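Local coordinates for probable acetyltransferases (Chromobacterium violaceum, PDB 3PZJ), which probably transfers an acetyl group, as other GNAT-family acetyltransferases do, possibly to the N-terminal serine or alanine of a protein, at residues Gly50-Leu53 with Phe54-Phe57; Ser62-Glu65 with His66-Tyr69; Ala137-Ala140 with Val141-Leu145; Ser167-Ala170 with Ala171-Gly175; Phe198-Asp202 with Gly203-Ala207. All blocks are in the same frame, centred on the assembly; numbering follows the deposited sequence.

Contact 1 (Gly50-Leu53 with Phe54-Phe57)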
loop_
_atom_site.group_PDB
_atom_site.type_symbol
_atom_site.label_atom_id
_atom_site.label_comp_id
_atom_site.label_asym_id
_atom_site.label_seq_id
_atom_site.Cartn_x
_atom_site.Cartn_y
_atom_site.Cartn_z
ATOM N N GLY A 50 -27.194 5.462 2.472
ATOM C CA GLY A 50 -26.928 4.471 3.507
ATOM C C GLY A 50 -28.011 3.422 3.765
ATOM O O GLY A 50 -27.716 2.232 3.757
ATOM N N ALA A 51 -29.241 3.839 4.077
ATOM C CA ALA A 51 -30.319 2.863 4.412
ATOM C C ALA A 51 -30.686 1.965 3.227
ATOM O O ALA A 51 -30.861 0.774 3.399
ATOM C CB ALA A 51 -31.581 3.597 4.960
ATOM N N ALA A 52 -30.682 2.524 2.021
ATOM C CA ALA A 52 -30.959 1.735 0.836
ATOM C C ALA A 52 -29.890 0.699 0.645
ATOM O O ALA A 52 -30.198 -0.463 0.313
ATOM C CB ALA A 52 -31.101 2.583 -0.385
ATOM N N LEU A 53 -28.630 1.095 0.822
ATOM C CA LEU A 53 -27.546 0.134 0.591
ATOM C C LEU A 53 -27.585 -0.919 1.662
ATOM O O LEU A 53 -27.332 -2.059 1.380
ATOM C CB LEU A 53 -26.172 0.836 0.586
ATOM C CG LEU A 53 -25.938 1.658 -0.692
ATOM C CD1 LEU A 53 -24.711 2.548 -0.424
ATOM C CD2 LEU A 53 -25.752 0.802 -1.967
ATOM N N PHE A 54 -27.874 -0.525 2.908
ATOM C CA PHE A 54 -27.963 -1.503 3.967
ATOM C C PHE A 54 -28.945 -2.613 3.607
ATOM O O PHE A 54 -28.632 -3.788 3.743
ATOM C CB PHE A 54 -28.410 -0.807 5.250
ATOM C CG PHE A 54 -28.641 -1.734 6.386
ATOM C CD1 PHE A 54 -27.613 -2.447 6.916
ATOM C CD2 PHE A 54 -29.911 -1.972 6.852
ATOM C CE1 PHE A 54 -27.788 -3.288 7.915
ATOM C CE2 PHE A 54 -30.097 -2.859 7.878
ATOM C CZ PHE A 54 -29.023 -3.503 8.419
ATOM N N ARG A 55 -30.140 -2.223 3.170
ATOM C CA ARG A 55 -31.245 -3.181 2.849
ATOM C C ARG A 55 -30.826 -4.132 1.782
ATOM O O ARG A 55 -31.223 -5.273 1.806
ATOM C CB ARG A 55 -32.463 -2.469 2.339
ATOM C CG ARG A 55 -33.151 -1.744 3.427
ATOM C CD ARG A 55 -34.450 -1.075 2.909
ATOM N NE ARG A 55 -34.661 0.139 3.669
ATOM C CZ ARG A 55 -34.565 1.388 3.213
ATOM N NH1 ARG A 55 -34.327 1.666 1.928
ATOM N NH2 ARG A 55 -34.761 2.378 4.071
ATOM N N LEU A 56 -30.021 -3.649 0.836
ATOM C CA LEU A 56 -29.618 -4.467 -0.266
ATOM C C LEU A 56 -28.895 -5.753 0.180
ATOM O O LEU A 56 -29.040 -6.803 -0.483
ATOM C CB LEU A 56 -28.730 -3.653 -1.186
ATOM C CG LEU A 56 -28.699 -3.875 -2.655
ATOM C CD1 LEU A 56 -30.121 -3.716 -3.248
ATOM C CD2 LEU A 56 -27.675 -2.784 -3.199
ATOM N N PHE A 57 -28.140 -5.701 1.285
ATOM C CA PHE A 57 -27.354 -6.853 1.714
ATOM C C PHE A 57 -27.886 -7.472 3.006
ATOM O O PHE A 57 -27.485 -8.574 3.350
ATOM C CB PHE A 57 -25.895 -6.456 1.888
ATOM C CG PHE A 57 -25.336 -5.830 0.675
ATOM C CD1 PHE A 57 -25.014 -6.598 -0.421
ATOM C CD2 PHE A 57 -25.213 -4.453 0.608
ATOM C CE1 PHE A 57 -24.505 -5.974 -1.551
ATOM C CE2 PHE A 57 -24.756 -3.837 -0.522
ATOM C CZ PHE A 57 -24.401 -4.550 -1.578
#
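G50 and F54 face each other across one helical turn, and F54 N gives a hydrogen bond of 2.9 Å to G50 O. R55 N repeats the pattern with A51 O at 3.1 Å. L56 N bonds to A52 O at 3.2 Å, and its angle at the hydrogen falls to 144°. The same L56 N-H also makes a weak bond to L53 O, so its one hydrogen is divided between two carbonyls. All of this lies within helix 46-58, where the amides of A51 and A52 lack bonds to the turn before and the helix is kinked.

The side chain of R55 runs back along the helix. A bend at chi3 (-148°) folds the guanidinium over the preceding turn, with A51 O lying 3.7 Å from its plane, over the centre of one face. The two terminal nitrogens then reach different alanines. R55 NH2 comes to 3.5 Å from A51 CB, while R55 NH1 sits beside the backbone of A52. The carbonyl dipole under the face probably suits the positive group.

L53 and L56 make an apolar contact, with L53 CD2 and L56 CD2 meeting methyl to methyl at 4.3 Å. The F57 ring instead sets a carbon against a backbone carbonyl, its CD2 lying 3.3 Å from L53 O.

L53 and F57 both touch F107 of strand 106-114. L53 also meets F78 of helix 75-87, and F54 packs on the same phenylalanine and on E75. This turn of helix 46-58 packs on both helix 75-87 and strand 106-114.

Contact 2 (Ser62-Glu65 with His66-Tyr69). With EDO (1,2-ethanediol), chain D.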
loop_
_atom_site.group_PDB
_atom_site.type_symbol
_atom_site.label_atom_id
_atom_site.label_comp_id
_atom_site.label_asym_id
_atom_site.label_seq_id
_atom_site.Cartn_x
_atom_site.Cartn_y
_atom_site.Cartn_z
ATOM N N SER A 62 -23.822 -13.955 3.921
ATOM C CA SER A 62 -22.722 -14.587 3.168
ATOM C C SER A 62 -22.031 -13.594 2.221
ATOM O O SER A 62 -20.902 -13.799 1.883
ATOM C CB SER A 62 -23.203 -15.840 2.397
ATOM O OG SER A 62 -23.992 -15.459 1.289
ATOM N N HIS A 63 -22.684 -12.483 1.903
ATOM C CA HIS A 63 -22.106 -11.414 1.107
ATOM C C HIS A 63 -20.709 -10.961 1.598
ATOM O O HIS A 63 -19.804 -10.710 0.819
ATOM C CB HIS A 63 -23.065 -10.195 1.043
ATOM C CG HIS A 63 -22.489 -9.059 0.259
ATOM N ND1 HIS A 63 -22.361 -9.083 -1.111
ATOM C CD2 HIS A 63 -21.819 -7.955 0.680
ATOM C CE1 HIS A 63 -21.728 -7.989 -1.504
ATOM N NE2 HIS A 63 -21.373 -7.298 -0.431
ATOM N N TRP A 64 -20.537 -10.933 2.906
ATOM C CA TRP A 64 -19.389 -10.371 3.562
ATOM C C TRP A 64 -18.264 -11.421 3.779
ATOM O O TRP A 64 -17.205 -11.061 4.227
ATOM C CB TRP A 64 -19.838 -9.698 4.894
ATOM C CG TRP A 64 -21.090 -8.852 4.775
ATOM C CD1 TRP A 64 -22.360 -9.192 5.172
ATOM C CD2 TRP A 64 -21.190 -7.533 4.198
ATOM N NE1 TRP A 64 -23.237 -8.164 4.860
ATOM C CE2 TRP A 64 -22.528 -7.138 4.283
ATOM C CE3 TRP A 64 -20.267 -6.676 3.571
ATOM C CZ2 TRP A 64 -22.958 -5.934 3.794
ATOM C CZ3 TRP A 64 -20.695 -5.498 3.114
ATOM C CH2 TRP A 64 -22.029 -5.119 3.218
ATOM N N GLU A 65 -18.469 -12.683 3.340
ATOM C CA GLU A 65 -17.647 -13.833 3.752
ATOM C C GLU A 65 -16.152 -13.581 3.557
ATOM O O GLU A 65 -15.342 -13.941 4.418
ATOM C CB GLU A 65 -18.014 -15.117 2.934
ATOM C CG GLU A 65 -17.163 -16.345 3.346
ATOM C CD GLU A 65 -17.611 -17.659 2.727
ATOM O OE1 GLU A 65 -18.676 -17.692 2.061
ATOM O OE2 GLU A 65 -16.870 -18.652 2.933
ATOM N N HIS A 66 -15.783 -13.023 2.415
ATOM C CA HIS A 66 -14.345 -12.802 2.111
ATOM C C HIS A 66 -13.913 -11.317 2.202
ATOM O O HIS A 66 -12.812 -10.900 1.703
ATOM C CB HIS A 66 -14.050 -13.295 0.708
ATOM C CG HIS A 66 -14.464 -14.712 0.458
ATOM N ND1 HIS A 66 -13.847 -15.793 1.062
ATOM C CD2 HIS A 66 -15.411 -15.223 -0.367
ATOM C CE1 HIS A 66 -14.419 -16.908 0.637
ATOM N NE2 HIS A 66 -15.376 -16.589 -0.228
ATOM N N LEU A 67 -14.731 -10.511 2.851
ATOM C CA LEU A 67 -14.454 -9.078 2.959
ATOM C C LEU A 67 -14.029 -8.705 4.351
ATOM O O LEU A 67 -14.457 -9.369 5.320
ATOM C CB LEU A 67 -15.719 -8.339 2.620
ATOM C CG LEU A 67 -15.959 -7.973 1.164
ATOM C CD1 LEU A 67 -15.219 -8.802 0.112
ATOM C CD2 LEU A 67 -17.436 -7.872 0.858
ATOM N N PRO A 68 -13.281 -7.587 4.503
ATOM C CA PRO A 68 -12.826 -7.262 5.848
ATOM C C PRO A 68 -13.828 -6.521 6.726
ATOM O O PRO A 68 -13.468 -6.007 7.767
ATOM C CB PRO A 68 -11.529 -6.449 5.607
ATOM C CG PRO A 68 -11.586 -6.028 4.238
ATOM C CD PRO A 68 -12.651 -6.752 3.483
ATOM N N TYR A 69 -15.096 -6.470 6.311
ATOM C CA TYR A 69 -16.119 -5.795 7.061
ATOM C C TYR A 69 -17.411 -6.528 6.842
ATOM O O TYR A 69 -17.532 -7.353 5.957
ATOM C CB TYR A 69 -16.313 -4.351 6.575
ATOM C CG TYR A 69 -16.228 -4.192 5.078
ATOM C CD1 TYR A 69 -17.344 -4.277 4.258
ATOM C CD2 TYR A 69 -15.005 -3.917 4.477
ATOM C CE1 TYR A 69 -17.216 -4.186 2.861
ATOM C CE2 TYR A 69 -14.882 -3.785 3.102
ATOM C CZ TYR A 69 -15.982 -3.891 2.314
ATOM O OH TYR A 69 -15.808 -3.761 0.953
HETATM C C1 EDO D . -12.869 -3.923 -0.031
HETATM O O1 EDO D . -14.047 -4.657 -0.256
HETATM C C2 EDO D . -11.898 -4.217 -1.147
HETATM O O2 EDO D . -11.240 -3.006 -1.402
HETATM O O HOH W 1 -17.238 -12.041 0.442
#
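The imidazole of H66 carries E65 CG over the centre of one face, in a CH-pi contact 3.9 Å from the ring centroid. The extended E65 chain continues beside the histidine, and its carboxylate plane stacks at only 18° to the ring. E65 OE2 stays 4.1 Å from H66 NE2, too far for a salt bridge. The W64 indole has the edge of H63 over one face. Its own rim atom CZ3 meets the edge of Y69, with W64 CZ3 and Y69 CE1 3.7 Å apart. The two rings meet rim to rim, with planes at 63°.

A type I beta turn from W64 to L67 brings these groups together. It is closed by L67 N to W64 O at 2.9 Å, the donor standing well above the carbonyl plane. A water bridges H63 O, just before the turn, and H66 N within it. L67 CD2 lies 4.1 Å from W64 CE3 and near H63 NE2.

H63 NE2 and Y69 OH both bond to N126 of strand 119-127. The loop residue K189 bonds through NZ to the backbone carbonyls of L67 and Y69. Y69 OH also approaches O1 of a 1,2-ethanediol, probably from the crystallisation liquor, at an implausibly short 2.3 Å, so the details of that bond are doubtful.

Contact 3 (Ala137-Ala140 with Val141-Leu145)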
loop_
_atom_site.group_PDB
_atom_site.type_symbol
_atom_site.label_atom_id
_atom_site.label_comp_id
_atom_site.label_asym_id
_atom_site.label_seq_id
_atom_site.Cartn_x
_atom_site.Cartn_y
_atom_site.Cartn_z
ATOM N N ALA A 137 -22.973 -4.599 -13.994
ATOM C CA ALA A 137 -21.776 -4.776 -13.152
ATOM C C ALA A 137 -20.487 -4.500 -13.917
ATOM O O ALA A 137 -19.638 -3.774 -13.440
ATOM C CB ALA A 137 -21.736 -6.153 -12.486
ATOM N N THR A 138 -20.351 -5.086 -15.111
ATOM C CA THR A 138 -19.184 -4.907 -15.948
ATOM C C THR A 138 -19.026 -3.447 -16.343
ATOM O O THR A 138 -17.934 -2.897 -16.270
ATOM C CB THR A 138 -19.259 -5.839 -17.191
ATOM O OG1 THR A 138 -19.482 -7.172 -16.685
ATOM C CG2 THR A 138 -17.933 -5.810 -17.942
ATOM N N GLU A 139 -20.119 -2.779 -16.701
ATOM C CA GLU A 139 -20.008 -1.381 -17.008
ATOM C C GLU A 139 -19.575 -0.552 -15.812
ATOM O O GLU A 139 -18.752 0.364 -15.986
ATOM C CB GLU A 139 -21.339 -0.848 -17.568
ATOM C CG GLU A 139 -21.139 0.583 -18.049
ATOM C CD GLU A 139 -22.274 1.115 -18.927
ATOM O OE1 GLU A 139 -23.374 0.533 -18.914
ATOM O OE2 GLU A 139 -22.042 2.144 -19.616
ATOM N N ALA A 140 -20.073 -0.883 -14.603
ATOM C CA ALA A 140 -19.678 -0.119 -13.414
ATOM C C ALA A 140 -18.126 -0.136 -13.256
ATOM O O ALA A 140 -17.459 0.878 -13.054
ATOM C CB ALA A 140 -20.364 -0.697 -12.184
ATOM N N VAL A 141 -17.552 -1.312 -13.359
ATOM C CA VAL A 141 -16.122 -1.417 -13.199
ATOM C C VAL A 141 -15.357 -0.716 -14.384
ATOM O O VAL A 141 -14.394 0.048 -14.191
ATOM C CB VAL A 141 -15.697 -2.871 -13.037
ATOM C CG1 VAL A 141 -14.188 -2.931 -13.067
ATOM C CG2 VAL A 141 -16.147 -3.423 -11.707
ATOM N N PHE A 142 -15.785 -0.986 -15.605
ATOM C CA PHE A 142 -15.215 -0.310 -16.782
ATOM C C PHE A 142 -15.243 1.204 -16.631
ATOM O O PHE A 142 -14.249 1.845 -16.958
ATOM C CB PHE A 142 -16.061 -0.675 -17.972
ATOM C CG PHE A 142 -15.695 0.028 -19.223
ATOM C CD1 PHE A 142 -14.791 -0.522 -20.081
ATOM C CD2 PHE A 142 -16.381 1.184 -19.614
ATOM C CE1 PHE A 142 -14.489 0.111 -21.297
ATOM C CE2 PHE A 142 -16.085 1.806 -20.798
ATOM C CZ PHE A 142 -15.140 1.264 -21.640
ATOM N N LEU A 143 -16.320 1.773 -16.092
ATOM C CA LEU A 143 -16.389 3.258 -15.880
ATOM C C LEU A 143 -15.355 3.792 -14.848
ATOM O O LEU A 143 -14.767 4.876 -15.069
ATOM C CB LEU A 143 -17.769 3.689 -15.492
ATOM C CG LEU A 143 -18.823 3.633 -16.547
ATOM C CD1 LEU A 143 -20.269 3.816 -15.927
ATOM C CD2 LEU A 143 -18.518 4.713 -17.616
ATOM N N LEU A 144 -15.031 2.997 -13.796
ATOM C CA LEU A 144 -13.977 3.421 -12.892
ATOM C C LEU A 144 -12.639 3.264 -13.517
ATOM O O LEU A 144 -11.777 4.111 -13.273
ATOM C CB LEU A 144 -14.042 2.733 -11.542
ATOM C CG LEU A 144 -15.201 3.079 -10.606
ATOM C CD1 LEU A 144 -14.939 2.470 -9.263
ATOM C CD2 LEU A 144 -15.491 4.596 -10.463
ATOM N N LEU A 145 -12.421 2.244 -14.351
ATOM C CA LEU A 145 -11.115 2.143 -15.041
ATOM C C LEU A 145 -10.946 3.346 -16.000
ATOM O O LEU A 145 -9.920 4.079 -15.949
ATOM C CB LEU A 145 -11.037 0.806 -15.766
ATOM C CG LEU A 145 -10.844 -0.399 -14.833
ATOM C CD1 LEU A 145 -11.143 -1.689 -15.632
ATOM C CD2 LEU A 145 -9.396 -0.384 -14.294
#
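A137 to L145 form regular alpha helix, with V141 N, F142 N and L143 N bonded to the carbonyls of A137, T138 and E139, and L144 N bonded weakly to A140 O. The bond from L143 N to E139 O is the shortest of these, at 2.8 Å. That from F142 N to T138 O is the straightest at its hydrogen, 171°.

E139 and L143 carry the main side-chain contact, one turn apart. The touch is made by the aliphatic part of the glutamate: E139 CG lies 4.0 Å from L143 CD1. The leucine also rests on the backbone, with L143 CG 3.3 Å from E139 O. The E139 chain is extended beyond CG, which carries its carboxylate clear of the leucine. There OE1 and OE2 accept hydrogen bonds from the backbone N of A38 and E37. The acid is thus satisfied by two consecutive amides next to strand 39-43.

V141 lies on another side. Its CG2, anti to the carbonyl carbon, comes back to 3.9 Å from A137 O. F142 has CG anti to the backbone N (chi1 175°), and its CB sits 3.4 Å from T138 O. The F142 ring itself leads away, to W205.

A140, L143 and L144 press on L41, and A137 and A140 on F127. V141 and L144 also touch L108. Helix 135-150 is the connecting helix of a beta-alpha-beta unit between parallel strands 119-127 and 155-161, and here it packs on strands 39-43, 106-114 and 119-127 of the mixed GNAT sheet.

Contact 4 (Ser167-Ala170 with Ala171-Gly175)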
loop_
_atom_site.group_PDB
_atom_site.type_symbol
_atom_site.label_atom_id
_atom_site.label_comp_id
_atom_site.label_asym_id
_atom_site.label_seq_id
_atom_site.Cartn_x
_atom_site.Cartn_y
_atom_site.Cartn_z
ATOM N N SER A 167 -13.908 -13.122 -6.910
ATOM C CA SER A 167 -13.250 -11.842 -7.137
ATOM C C SER A 167 -12.002 -11.974 -8.007
ATOM O O SER A 167 -11.809 -11.148 -8.901
ATOM C CB SER A 167 -12.992 -11.103 -5.810
ATOM O OG SER A 167 -12.263 -9.909 -5.991
ATOM N N ALA A 168 -11.181 -12.986 -7.765
ATOM C CA ALA A 168 -10.038 -13.274 -8.589
ATOM C C ALA A 168 -10.429 -13.515 -10.056
ATOM O O ALA A 168 -9.793 -13.017 -10.974
ATOM C CB ALA A 168 -9.271 -14.464 -8.028
ATOM N N ALA A 169 -11.548 -14.169 -10.274
ATOM C CA ALA A 169 -11.945 -14.545 -11.633
ATOM C C ALA A 169 -12.525 -13.318 -12.301
ATOM O O ALA A 169 -12.280 -13.062 -13.502
ATOM C CB ALA A 169 -12.974 -15.714 -11.602
ATOM N N ALA A 170 -13.216 -12.502 -11.511
ATOM C CA ALA A 170 -13.662 -11.211 -11.998
ATOM C C ALA A 170 -12.504 -10.321 -12.445
ATOM O O ALA A 170 -12.544 -9.737 -13.493
ATOM C CB ALA A 170 -14.537 -10.432 -10.901
ATOM N N ALA A 171 -11.517 -10.158 -11.604
ATOM C CA ALA A 171 -10.347 -9.382 -12.005
ATOM C C ALA A 171 -9.783 -9.840 -13.346
ATOM O O ALA A 171 -9.534 -9.059 -14.271
ATOM C CB ALA A 171 -9.255 -9.424 -10.884
ATOM N N ARG A 172 -9.570 -11.136 -13.467
ATOM C CA ARG A 172 -9.017 -11.662 -14.722
ATOM C C ARG A 172 -9.964 -11.441 -15.906
ATOM O O ARG A 172 -9.512 -11.116 -17.000
ATOM C CB ARG A 172 -8.610 -13.145 -14.554
ATOM C CG ARG A 172 -7.366 -13.338 -13.762
ATOM C CD ARG A 172 -7.142 -14.821 -13.418
ATOM N NE ARG A 172 -5.964 -15.184 -12.636
ATOM C CZ ARG A 172 -4.703 -15.151 -13.077
ATOM N NH1 ARG A 172 -4.397 -14.736 -14.288
ATOM N NH2 ARG A 172 -3.741 -15.576 -12.307
ATOM N N ARG A 173 -11.244 -11.546 -15.661
ATOM C CA ARG A 173 -12.245 -11.393 -16.683
ATOM C C ARG A 173 -12.217 -9.948 -17.168
ATOM O O ARG A 173 -12.352 -9.717 -18.310
ATOM C CB ARG A 173 -13.589 -11.771 -16.100
ATOM C CG ARG A 173 -14.707 -11.758 -17.037
ATOM C CD ARG A 173 -15.872 -12.578 -16.605
ATOM N NE ARG A 173 -16.303 -12.308 -15.263
ATOM C CZ ARG A 173 -16.307 -13.209 -14.285
ATOM N NH1 ARG A 173 -16.752 -12.877 -13.113
ATOM N NH2 ARG A 173 -15.894 -14.455 -14.490
ATOM N N PHE A 174 -12.009 -9.018 -16.261
ATOM C CA PHE A 174 -11.926 -7.578 -16.595
ATOM C C PHE A 174 -10.632 -7.178 -17.267
ATOM O O PHE A 174 -10.510 -6.097 -17.811
ATOM C CB PHE A 174 -12.186 -6.729 -15.345
ATOM C CG PHE A 174 -13.578 -6.878 -14.771
ATOM C CD1 PHE A 174 -14.697 -7.076 -15.585
ATOM C CD2 PHE A 174 -13.766 -6.891 -13.415
ATOM C CE1 PHE A 174 -16.003 -7.218 -15.019
ATOM C CE2 PHE A 174 -15.053 -7.027 -12.835
ATOM C CZ PHE A 174 -16.168 -7.209 -13.631
ATOM N N GLY A 175 -9.652 -8.041 -17.244
ATOM C CA GLY A 175 -8.410 -7.805 -17.930
ATOM C C GLY A 175 -7.268 -7.310 -17.027
ATOM O O GLY A 175 -6.255 -6.900 -17.540
#
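S167 O and A171 N begin a series of backbone hydrogen bonds that runs to the end of helix 165-174. This first bond is 2.9 Å long and nearly straight at the hydrogen, 173°. R172 N follows on A168 O, R173 N on A169 O at 2.8 Å, and F174 N on A170 O at 2.9 Å. The helix ends in a Schellman motif. G175 N bonds to R172 O and weakly to A171 O. G175 has the positive phi (100°) usual for glycine at the end of this motif.

Apolar contact is made by F174 and A170, with F174 CE2 3.9 Å from A170 CB. Beyond the turn, F174 packs on T138 and V141 of helix 135-150.

A separate approach sets the same ring against the backbone: F174 CD2 comes to 3.1 Å from A170 O.

The two arginines behave differently. R172 uses its carbon chain, which is extended, and its CG passes 3.7 Å from A168 O. R173 uses a guanidinium face. It is bent at chi3 (50°), which folds the group back over the helix. R173 NH1 is 3.7 Å from A170 CA, and A169 O lies off-centre over one face.

S167 OG bonds to W158. A168 and A171 pack on F198 of strand 191-201 and, being small, probably allow close approach to it. The arginine charges stay toward solvent, and the partial negative charge of A169 O near the R173 guanidinium face is probably mildly favourable.

Contact 5 (Phe198-Asp202 with Gly203-Ala207)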
loop_
_atom_site.group_PDB
_atom_site.type_symbol
_atom_site.label_atom_id
_atom_site.label_comp_id
_atom_site.label_asym_id
_atom_site.label_seq_id
_atom_site.Cartn_x
_atom_site.Cartn_y
_atom_site.Cartn_z
ATOM N N PHE A 198 -3.686 -7.808 -8.362
ATOM C CA PHE A 198 -3.835 -7.730 -9.770
ATOM C C PHE A 198 -3.687 -6.258 -10.198
ATOM O O PHE A 198 -3.974 -5.393 -9.414
ATOM C CB PHE A 198 -5.218 -8.160 -10.208
ATOM C CG PHE A 198 -5.599 -9.556 -9.821
ATOM C CD1 PHE A 198 -5.490 -10.604 -10.740
ATOM C CD2 PHE A 198 -6.172 -9.825 -8.585
ATOM C CE1 PHE A 198 -5.885 -11.901 -10.386
ATOM C CE2 PHE A 198 -6.554 -11.100 -8.250
ATOM C CZ PHE A 198 -6.367 -12.146 -9.134
ATOM N N SER A 199 -3.351 -5.990 -11.456
ATOM C CA SER A 199 -3.253 -4.633 -11.933
ATOM C C SER A 199 -3.522 -4.477 -13.392
ATOM O O SER A 199 -3.379 -5.421 -14.175
ATOM C CB SER A 199 -1.876 -4.022 -11.621
ATOM O OG SER A 199 -0.899 -4.520 -12.518
HETATM N N MSE A 200 -3.905 -3.253 -13.752
HETATM C CA MSE A 200 -4.103 -2.836 -15.133
HETATM C C MSE A 200 -3.371 -1.512 -15.352
HETATM O O MSE A 200 -3.658 -0.512 -14.695
HETATM C CB MSE A 200 -5.592 -2.677 -15.440
HETATM C CG MSE A 200 -5.914 -1.511 -16.361
HETATM SE SE MSE A 200 -7.163 -1.996 -17.779
HETATM C CE MSE A 200 -6.208 -3.530 -18.512
ATOM N N LEU A 201 -2.419 -1.524 -16.278
ATOM C CA LEU A 201 -1.558 -0.422 -16.531
ATOM C C LEU A 201 -2.177 0.452 -17.591
ATOM O O LEU A 201 -3.017 -0.006 -18.396
ATOM C CB LEU A 201 -0.229 -0.924 -17.033
ATOM C CG LEU A 201 0.589 -1.872 -16.170
ATOM C CD1 LEU A 201 2.000 -1.981 -16.703
ATOM C CD2 LEU A 201 0.634 -1.336 -14.703
ATOM N N ASP A 202 -1.723 1.699 -17.648
ATOM C CA ASP A 202 -2.250 2.625 -18.616
ATOM C C ASP A 202 -2.062 2.104 -20.048
ATOM O O ASP A 202 -2.933 2.275 -20.879
ATOM C CB ASP A 202 -1.724 4.064 -18.435
ATOM C CG ASP A 202 -0.209 4.222 -18.389
ATOM O OD1 ASP A 202 0.525 3.245 -18.437
ATOM O OD2 ASP A 202 0.251 5.405 -18.277
ATOM N N GLY A 203 -0.921 1.534 -20.351
ATOM C CA GLY A 203 -0.702 1.020 -21.690
ATOM C C GLY A 203 -1.548 -0.176 -22.034
ATOM O O GLY A 203 -1.834 -0.388 -23.217
ATOM N N GLU A 204 -1.986 -0.917 -21.038
ATOM C CA GLU A 204 -2.860 -2.069 -21.272
ATOM C C GLU A 204 -4.267 -1.625 -21.577
ATOM O O GLU A 204 -4.940 -2.209 -22.452
ATOM C CB GLU A 204 -2.848 -3.006 -20.056
ATOM C CG GLU A 204 -1.594 -3.743 -20.001
ATOM C CD GLU A 204 -1.298 -4.382 -18.649
ATOM O OE1 GLU A 204 -1.974 -4.191 -17.583
ATOM O OE2 GLU A 204 -0.328 -5.112 -18.689
ATOM N N TRP A 205 -4.659 -0.544 -20.915
ATOM C CA TRP A 205 -5.965 0.052 -21.060
ATOM C C TRP A 205 -6.075 0.513 -22.487
ATOM O O TRP A 205 -7.061 0.224 -23.125
ATOM C CB TRP A 205 -6.164 1.233 -20.104
ATOM C CG TRP A 205 -7.418 1.975 -20.330
ATOM C CD1 TRP A 205 -7.555 3.203 -20.853
ATOM C CD2 TRP A 205 -8.765 1.489 -20.065
ATOM N NE1 TRP A 205 -8.896 3.530 -20.943
ATOM C CE2 TRP A 205 -9.650 2.499 -20.453
ATOM C CE3 TRP A 205 -9.286 0.290 -19.564
ATOM C CZ2 TRP A 205 -11.042 2.362 -20.343
ATOM C CZ3 TRP A 205 -10.682 0.149 -19.471
ATOM C CH2 TRP A 205 -11.522 1.188 -19.835
ATOM N N ASP A 206 -5.050 1.208 -22.974
ATOM C CA ASP A 206 -5.033 1.617 -24.403
ATOM C C ASP A 206 -5.349 0.494 -25.376
ATOM O O ASP A 206 -6.140 0.696 -26.310
ATOM C CB ASP A 206 -3.702 2.246 -24.756
ATOM C CG ASP A 206 -3.501 3.602 -24.082
ATOM O OD1 ASP A 206 -4.505 4.252 -23.670
ATOM O OD2 ASP A 206 -2.326 4.009 -23.936
ATOM N N ALA A 207 -4.790 -0.698 -25.146
ATOM C CA ALA A 207 -5.032 -1.855 -26.035
ATOM C C ALA A 207 -6.356 -2.626 -25.798
ATOM O O ALA A 207 -7.129 -2.355 -24.851
ATOM C CB ALA A 207 -3.794 -2.835 -25.993
#
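E204 reaches back from the first turn of the C-terminal helix to the end of the strand before it. Its CB sits 3.4 Å from L201 O and 3.7 Å from M200 CE. From there the chain is extended, with CG anti to the carbonyl carbon (chi1 -74°), and the E204 and M200 side chains pass each other running opposite ways. E204 CD comes to 4.0 Å from L201 CB. At the tip, E204 OE1 accepts a nearly straight hydrogen bond from L201 N at 3.0 Å. The donor stands above the carboxylate plane. E204 OE2 forms a salt bridge with R183 of the second subunit.

L201 is the N-cap residue. Its carbonyl takes W205 N at 3.1 Å and, weakly, E204 N. D202 O receives D206 N at 3.2 Å. M200, a selenomethionine, makes a Met-aromatic contact with W205: M200 SE meets the ring edge 3.6 Å from W205 CE3. W205 also stacks on F149 of helix 135-150.

D202 OD1 bonds to Q184 of the second subunit. S199 OG bonds to E179 of its own chain and to R183 of the second subunit. The carboxylate of E204 thus ties the strand end to the helix start and to the dimer partner, and R183 probably favours its charged form.

Overall arrangement
Contacts 3, 4 and 5 form one connected group. F174 of contact 4 meets contact 3, with F174 CE1 3.8 Å from T138 CG2. F142 CE1 of contact 3 is 3.5 Å from W205 CH2 of contact 5. F198 of contact 5 lies against contact 4, its CG 3.8 Å from A171 CB. Contacts 1 and 2 form a second group, in which F57 CE1 and H63 CE1 are 3.4 Å apart. The groups come closest at contacts 2 and 4, about 7 Å between nearest atoms. Contacts 1 and 5 lie on opposite sides of the chain's centre, their centres about 33 Å apart. The sodium ion, bound by V86, Q88 and T91, is about 13 Å from the L144 side chain.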